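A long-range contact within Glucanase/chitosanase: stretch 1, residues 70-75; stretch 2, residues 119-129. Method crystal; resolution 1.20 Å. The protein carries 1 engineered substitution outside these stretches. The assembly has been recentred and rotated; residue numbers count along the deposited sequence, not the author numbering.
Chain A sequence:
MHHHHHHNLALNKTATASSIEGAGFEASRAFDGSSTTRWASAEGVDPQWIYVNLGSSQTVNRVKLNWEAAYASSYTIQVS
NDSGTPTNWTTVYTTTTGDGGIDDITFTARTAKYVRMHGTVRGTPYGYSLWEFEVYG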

# COMPACT_ATOMS: atom_id res chain seq x y z
N ALA A 70 13.03 4.86 -1.59
CA ALA A 70 12.57 4.37 -2.89
C ALA A 70 11.07 4.55 -3.02
O ALA A 70 10.25 3.54 -2.85
CB ALA A 70 13.04 2.94 -3.06
N TYR A 71 10.63 5.79 -3.19
CA TYR A 71 9.22 6.09 -3.24
C TYR A 71 8.61 6.05 -4.67
O TYR A 71 9.36 6.08 -5.66
CB TYR A 71 8.96 7.47 -2.58
CG TYR A 71 9.53 8.66 -3.38
CD1 TYR A 71 10.82 9.08 -3.16
CD2 TYR A 71 8.82 9.30 -4.35
CE1 TYR A 71 11.37 10.13 -3.89
CE2 TYR A 71 9.37 10.34 -5.08
CZ TYR A 71 10.62 10.74 -4.81
OH TYR A 71 11.14 11.85 -5.52
N ALA A 72 7.27 6.05 -4.75
CA ALA A 72 6.61 6.13 -6.04
C ALA A 72 6.22 7.56 -6.31
O ALA A 72 5.64 8.20 -5.44
CB ALA A 72 5.34 5.34 -6.04
N SER A 73 6.59 8.10 -7.47
CA SER A 73 6.10 9.38 -7.89
C SER A 73 4.79 9.29 -8.64
O SER A 73 4.05 10.28 -8.61
CB SER A 73 7.15 10.14 -8.70
OG SER A 73 7.46 9.49 -9.90
N SER A 74 4.50 8.14 -9.29
CA SER A 74 3.19 7.92 -9.79
C SER A 74 2.60 6.73 -9.10
O SER A 74 3.27 5.67 -9.23
CB SER A 74 3.09 7.74 -11.34
OG SER A 74 3.42 8.94 -12.02
N TYR A 75 1.49 6.83 -8.46
CA TYR A 75 0.77 5.66 -7.86
C TYR A 75 -0.62 5.97 -7.70
O TYR A 75 -1.07 7.18 -7.74
CB TYR A 75 1.39 5.24 -6.56
CG TYR A 75 1.23 6.26 -5.42
CD1 TYR A 75 0.17 6.09 -4.54
CD2 TYR A 75 2.17 7.23 -5.16
CE1 TYR A 75 -0.01 7.00 -3.48
CE2 TYR A 75 2.05 8.06 -4.03
CZ TYR A 75 0.95 7.86 -3.23
OH TYR A 75 0.74 8.68 -2.11
N GLY A 119 1.82 1.23 -7.99
CA GLY A 119 2.78 2.19 -8.38
C GLY A 119 3.27 1.99 -9.78
O GLY A 119 3.63 0.85 -10.19
N THR A 120 3.38 3.05 -10.58
CA THR A 120 3.81 2.98 -11.97
C THR A 120 5.05 3.73 -12.32
O THR A 120 5.68 3.42 -13.37
CB THR A 120 2.66 3.34 -12.95
OG1 THR A 120 2.32 4.69 -12.67
CG2 THR A 120 1.46 2.43 -12.83
N VAL A 121 5.45 4.74 -11.57
CA VAL A 121 6.66 5.50 -11.81
C VAL A 121 7.40 5.64 -10.45
O VAL A 121 6.78 6.06 -9.45
CB VAL A 121 6.49 6.91 -12.42
CG1 VAL A 121 7.81 7.58 -12.69
CG2 VAL A 121 5.62 6.83 -13.74
N ARG A 122 8.67 5.31 -10.43
CA ARG A 122 9.50 5.47 -9.32
C ARG A 122 10.20 6.81 -9.25
O ARG A 122 10.58 7.41 -10.26
CB ARG A 122 10.63 4.41 -9.34
CG ARG A 122 10.11 2.99 -9.06
CD ARG A 122 11.14 1.90 -9.46
NE ARG A 122 11.16 1.75 -10.93
CZ ARG A 122 12.24 1.70 -11.68
NH1 ARG A 122 13.45 1.70 -11.16
NH2 ARG A 122 12.03 1.64 -13.01
N GLY A 123 10.38 7.28 -8.03
CA GLY A 123 11.16 8.49 -7.78
C GLY A 123 12.65 8.26 -7.79
O GLY A 123 13.43 9.36 -7.71
N THR A 124 13.11 7.05 -7.77
CA THR A 124 14.52 6.67 -7.75
C THR A 124 14.72 5.59 -8.81
O THR A 124 13.82 5.03 -9.33
CB THR A 124 14.95 6.12 -6.39
OG1 THR A 124 14.47 4.78 -6.24
CG2 THR A 124 14.51 7.05 -5.22
N PRO A 125 16.01 5.19 -9.04
CA PRO A 125 16.26 4.06 -9.97
C PRO A 125 16.18 2.73 -9.36
O PRO A 125 16.59 1.70 -9.95
CB PRO A 125 17.66 4.31 -10.50
CG PRO A 125 18.26 5.27 -9.55
CD PRO A 125 17.25 5.86 -8.66
N TYR A 126 15.63 2.63 -8.13
CA TYR A 126 15.67 1.36 -7.38
C TYR A 126 14.31 0.69 -7.53
O TYR A 126 13.89 0.47 -8.67
CB TYR A 126 16.15 1.55 -5.92
CG TYR A 126 17.48 2.26 -5.89
CD1 TYR A 126 18.54 1.73 -6.52
CD2 TYR A 126 17.60 3.56 -5.45
CE1 TYR A 126 19.78 2.42 -6.59
CE2 TYR A 126 18.82 4.30 -5.51
CZ TYR A 126 19.90 3.72 -6.08
OH TYR A 126 21.13 4.32 -6.18
N GLY A 127 13.65 0.30 -6.41
CA GLY A 127 12.33 -0.30 -6.48
C GLY A 127 11.28 0.67 -5.84
O GLY A 127 11.39 1.89 -5.94
N TYR A 128 10.34 0.03 -5.15
CA TYR A 128 9.29 0.65 -4.39
C TYR A 128 9.39 0.13 -2.97
O TYR A 128 9.49 -1.12 -2.83
CB TYR A 128 7.91 0.38 -4.95
CG TYR A 128 7.63 0.82 -6.34
CD1 TYR A 128 8.13 0.17 -7.47
CD2 TYR A 128 6.78 1.91 -6.55
CE1 TYR A 128 7.82 0.60 -8.75
CE2 TYR A 128 6.51 2.28 -7.82
CZ TYR A 128 7.02 1.66 -8.92
OH TYR A 128 6.68 2.15 -10.21
N SER A 129 9.38 0.99 -1.95
CA SER A 129 9.53 0.46 -0.59
C SER A 129 8.82 1.32 0.45
O SER A 129 8.86 2.55 0.40
CB SER A 129 11.02 0.41 -0.25
OG SER A 129 11.24 -0.11 1.01
O HOH W 1 11.77 4.58 -6.12
O HOH W 2 9.85 10.67 -10.65

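The two stretches run antiparallel and are held together chiefly by their backbones, but the pairing is irregular. Ala-72 faces Arg-122, Ser-74 faces Val-121 and Tyr-75 faces Gly-119, so the register slips by one residue on each side of Ser-74, giving two successive beta bulges where both chains turn a corner. The carbonyls at the bulges serve two amides each. Val-121 O accepts from Ser-74 N at 3.1 Å, nearly in line, and weakly from Ser-73 N at 2.8 Å, where the bond is bent to 127°; Ser-74 O accepts from Thr-120 N at 2.9 Å and, weakly, from Val-121 N at 3.3 Å. Beyond the first bulge, Gly-123 N donates to Tyr-71 O at 2.8 Å with almost ideal geometry. Farther along, Ser-129 N reaches Ala-70 O, also at 2.8 Å.

Between these last two bonds, the loop of stretch 2 bows outward, and water 1 bridges the gap. It donates to Tyr-71 O (2.9 Å) and Gly-127 O (2.7 Å) and accepts from Thr-124 OG1 (2.7 Å). The same Thr-124 OG1 accepts from Tyr-126 N at 3.1 Å, bracing the loop from within.

The side chains pack around this framework. Ala-70 points toward stretch 2, its CB 3.5 Å from Gly-127 O. Although the CA-to-CB bond of Tyr-71 points away, its ring returns to lay one face against Gly-123, whose CA lies 4.0 Å from the ring centroid in a CH-pi contact. A CB on Gly-123 would fall 2.3 Å from Tyr-71 CE2, so this close approach depends on glycine. The Tyr-128 ring meets Ala-72 with its edge, CE2 to CB 3.7 Å. Ser-74 and Val-121 share a face of the sheet, with Ser-74 OG 3.5 Å from Val-121 CG2.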